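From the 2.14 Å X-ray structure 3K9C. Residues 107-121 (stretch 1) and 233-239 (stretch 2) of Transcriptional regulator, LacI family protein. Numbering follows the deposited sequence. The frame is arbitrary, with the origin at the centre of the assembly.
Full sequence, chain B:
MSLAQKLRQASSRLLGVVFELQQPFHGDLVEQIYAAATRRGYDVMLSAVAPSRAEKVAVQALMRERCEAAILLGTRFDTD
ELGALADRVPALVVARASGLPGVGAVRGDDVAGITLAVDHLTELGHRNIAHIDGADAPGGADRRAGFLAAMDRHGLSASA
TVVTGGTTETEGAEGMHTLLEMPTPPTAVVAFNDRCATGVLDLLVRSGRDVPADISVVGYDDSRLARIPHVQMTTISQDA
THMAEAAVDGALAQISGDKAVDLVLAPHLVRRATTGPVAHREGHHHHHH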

# COMPACT_ATOMS: atom_id res chain seq x y z
N ARG B 107 17.03 11.47 -8.15
CA ARG B 107 17.19 10.21 -7.43
C ARG B 107 18.08 10.36 -6.20
O ARG B 107 18.79 11.36 -6.04
CB ARG B 107 17.81 9.17 -8.37
CG ARG B 107 19.15 9.61 -8.94
CD ARG B 107 19.44 8.93 -10.27
NE ARG B 107 20.73 9.33 -10.84
CZ ARG B 107 21.91 8.90 -10.41
NH1 ARG B 107 22.00 8.05 -9.40
NH2 ARG B 107 23.02 9.34 -10.99
N GLY B 108 18.02 9.35 -5.33
CA GLY B 108 18.83 9.37 -4.13
C GLY B 108 20.17 8.73 -4.41
O GLY B 108 20.33 7.99 -5.38
N ASP B 109 21.15 9.03 -3.56
CA ASP B 109 22.48 8.46 -3.72
C ASP B 109 22.47 7.07 -3.07
O ASP B 109 22.87 6.92 -1.92
CB ASP B 109 23.52 9.35 -3.02
CG ASP B 109 24.95 9.02 -3.42
OD1 ASP B 109 25.27 7.82 -3.57
OD2 ASP B 109 25.74 9.96 -3.59
N ASP B 110 21.99 6.08 -3.83
CA ASP B 110 21.89 4.70 -3.35
C ASP B 110 23.18 4.13 -2.77
O ASP B 110 23.14 3.43 -1.76
CB ASP B 110 21.37 3.78 -4.46
CG ASP B 110 19.90 4.05 -4.81
OD1 ASP B 110 19.09 4.22 -3.88
OD2 ASP B 110 19.57 4.07 -6.02
N VAL B 111 24.31 4.39 -3.43
CA VAL B 111 25.59 3.90 -2.93
C VAL B 111 25.81 4.49 -1.55
O VAL B 111 26.08 3.78 -0.59
CB VAL B 111 26.77 4.33 -3.86
CG1 VAL B 111 28.11 3.99 -3.21
CG2 VAL B 111 26.66 3.62 -5.20
N ALA B 112 25.66 5.81 -1.45
CA ALA B 112 25.83 6.51 -0.17
C ALA B 112 24.85 6.00 0.87
O ALA B 112 25.21 5.82 2.04
CB ALA B 112 25.64 8.01 -0.37
N GLY B 113 23.61 5.76 0.45
CA GLY B 113 22.60 5.29 1.39
C GLY B 113 22.92 3.97 2.05
O GLY B 113 22.85 3.84 3.29
N ILE B 114 23.28 2.98 1.25
CA ILE B 114 23.58 1.67 1.80
C ILE B 114 24.87 1.73 2.61
O ILE B 114 25.02 1.01 3.60
CB ILE B 114 23.62 0.58 0.69
CG1 ILE B 114 23.58 -0.81 1.32
CG2 ILE B 114 24.84 0.75 -0.19
CD1 ILE B 114 22.78 -1.81 0.52
N THR B 115 25.79 2.61 2.22
CA THR B 115 27.04 2.75 2.97
C THR B 115 26.70 3.20 4.40
O THR B 115 27.33 2.77 5.36
CB THR B 115 28.01 3.78 2.31
OG1 THR B 115 28.27 3.39 0.97
CG2 THR B 115 29.32 3.83 3.06
N LEU B 116 25.70 4.08 4.53
CA LEU B 116 25.27 4.55 5.86
C LEU B 116 24.76 3.37 6.67
O LEU B 116 25.07 3.23 7.86
CB LEU B 116 24.14 5.59 5.73
CG LEU B 116 24.49 6.95 5.13
CD1 LEU B 116 23.21 7.76 4.95
CD2 LEU B 116 25.48 7.69 6.04
N ALA B 117 23.96 2.52 6.03
CA ALA B 117 23.42 1.32 6.68
C ALA B 117 24.57 0.45 7.17
O ALA B 117 24.58 0.02 8.32
CB ALA B 117 22.53 0.54 5.69
N VAL B 118 25.54 0.18 6.30
CA VAL B 118 26.70 -0.64 6.68
C VAL B 118 27.54 0.01 7.77
O VAL B 118 27.91 -0.65 8.74
CB VAL B 118 27.61 -0.95 5.46
CG1 VAL B 118 28.93 -1.57 5.95
CG2 VAL B 118 26.91 -1.93 4.52
N ASP B 119 27.84 1.30 7.63
CA ASP B 119 28.63 1.99 8.65
C ASP B 119 27.94 1.88 10.01
O ASP B 119 28.58 1.60 11.02
CB ASP B 119 28.81 3.47 8.29
CG ASP B 119 29.69 3.67 7.07
OD1 ASP B 119 30.41 2.73 6.68
OD2 ASP B 119 29.66 4.78 6.50
N HIS B 120 26.62 2.08 10.02
CA HIS B 120 25.84 1.99 11.24
C HIS B 120 25.99 0.61 11.89
O HIS B 120 26.19 0.50 13.10
CB HIS B 120 24.36 2.28 10.94
CG HIS B 120 23.44 1.97 12.08
ND1 HIS B 120 23.52 2.62 13.30
CD2 HIS B 120 22.42 1.09 12.19
CE1 HIS B 120 22.59 2.14 14.10
NE2 HIS B 120 21.91 1.21 13.45
N LEU B 121 25.87 -0.44 11.08
CA LEU B 121 25.98 -1.81 11.58
C LEU B 121 27.38 -2.20 12.04
O LEU B 121 27.54 -2.87 13.06
CB LEU B 121 25.48 -2.80 10.53
CG LEU B 121 23.97 -2.75 10.26
CD1 LEU B 121 23.65 -3.56 9.01
CD2 LEU B 121 23.20 -3.26 11.48
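Stretch 2, residues 233-239: MTTISQD

Not one direct hydrogen bond joins these two stretches; where polar groups do meet, two water molecules carry the connection, and both converge on a single atom, OE1 of Q238. Water 1 accepts from G108 N at 2.8 Å and donates to Q238 OE1 at 2.8 Å. Water 2 donates to D110 OD1 at 3.0 Å and to Q238 OE1 at 2.9 Å. The second bridge illustrates how a water can reconcile two acceptors: the carboxylate and amide oxygens, D110 OD1 and Q238 OE1, stand 4.4 Å apart, and the water supplies a hydrogen to each.

The example shows a general way of laying an extended segment on a helix, with polar groups bridged by water at one end and a branched apolar side chain set against small residues farther along. Stretch 1 leaves a strand at G108 and enters a helix that runs from D110 through L121 and beyond. D109 occupies the N-cap position, its OD1 accepting from A112 N at 2.9 Å. Stretch 2 is extended through its short strand, 235-237, and turns off at Q238 ahead of D239, itself the N-cap of a helix that follows. The strand runs roughly against the helix, at a crossing angle of 145°, and the two axes approach to 8.7 Å. Accordingly, T234 lies near H120, I236 near the helix's first turns, and Q238 beside G108, so the order of partners is reversed along the chain.

The alternation expected of a strand is plain here: I236 points toward the helix, whereas T235 points away and makes no contact. I236, with chi1 m and chi2 t, has the largest covered area of the contact. Its CD1 lies 3.5 Å from A117 CB, an apolar contact one helical turn beyond G113, and 4.0 Å from I114 N. At G113 the backbones come close, G113 CA lying 6.4 Å from I236 CA. The modelled 2.8 Å between G113 O and I236 CD1 is a clash, and no attraction should be read into it.

At G108 the lack of a side chain does matter. G108 CA lies 3.9 Å from Q238 OE1, and a CB on G108 would come within 2.7 Å of that oxygen, too near to be tolerated in this arrangement. The Q238 CA-to-CB bond points sideways, but the end of its side chain comes nearer to stretch 1. At the far end, T234 CG2 approaches H120 NE2 obliquely at 4.3 Å, a loose contact that closes the interface.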

# COMPACT_ATOMS: atom_id res chain seq x y z
N MSE B 233 11.06 0.22 12.42
CA MSE B 233 12.17 -0.21 11.57
C MSE B 233 13.26 0.83 11.29
O MSE B 233 12.98 1.95 10.84
CB MSE B 233 11.58 -0.69 10.25
CG MSE B 233 12.52 -1.41 9.33
SE MSE B 233 11.57 -1.54 7.66
CE MSE B 233 10.42 -3.02 8.14
N THR B 234 14.50 0.45 11.57
CA THR B 234 15.65 1.31 11.29
C THR B 234 15.70 1.27 9.77
O THR B 234 15.62 0.19 9.17
CB THR B 234 16.95 0.73 11.89
OG1 THR B 234 16.88 0.79 13.32
CG2 THR B 234 18.17 1.50 11.40
N THR B 235 15.85 2.43 9.14
CA THR B 235 15.84 2.50 7.69
C THR B 235 16.62 3.69 7.16
O THR B 235 17.12 4.51 7.92
CB THR B 235 14.37 2.60 7.18
OG1 THR B 235 14.33 2.45 5.76
CG2 THR B 235 13.78 3.95 7.55
N ILE B 236 16.71 3.79 5.84
CA ILE B 236 17.41 4.87 5.18
C ILE B 236 16.42 5.75 4.43
O ILE B 236 15.73 5.27 3.51
CB ILE B 236 18.45 4.33 4.19
CG1 ILE B 236 19.55 3.60 4.96
CG2 ILE B 236 19.03 5.47 3.37
CD1 ILE B 236 20.42 2.79 4.08
N SER B 237 16.33 7.02 4.82
CA SER B 237 15.41 7.93 4.17
C SER B 237 15.95 8.52 2.89
O SER B 237 17.15 8.78 2.77
CB SER B 237 15.04 9.08 5.10
OG SER B 237 14.37 10.11 4.39
N GLN B 238 15.06 8.73 1.93
CA GLN B 238 15.41 9.32 0.65
C GLN B 238 14.81 10.71 0.62
O GLN B 238 14.91 11.43 -0.37
CB GLN B 238 14.82 8.50 -0.49
CG GLN B 238 15.30 7.08 -0.55
CD GLN B 238 15.28 6.55 -1.96
OE1 GLN B 238 15.94 7.09 -2.85
NE2 GLN B 238 14.52 5.48 -2.19
N ASP B 239 14.17 11.08 1.73
CA ASP B 239 13.53 12.38 1.88
C ASP B 239 12.52 12.61 0.77
O ASP B 239 12.74 13.43 -0.12
CB ASP B 239 14.57 13.50 1.86
CG ASP B 239 14.07 14.76 2.53
OD1 ASP B 239 12.88 15.11 2.33
OD2 ASP B 239 14.86 15.41 3.24
O HOH W 1 16.40 7.07 -5.60
O HOH W 2 18.84 6.83 -2.38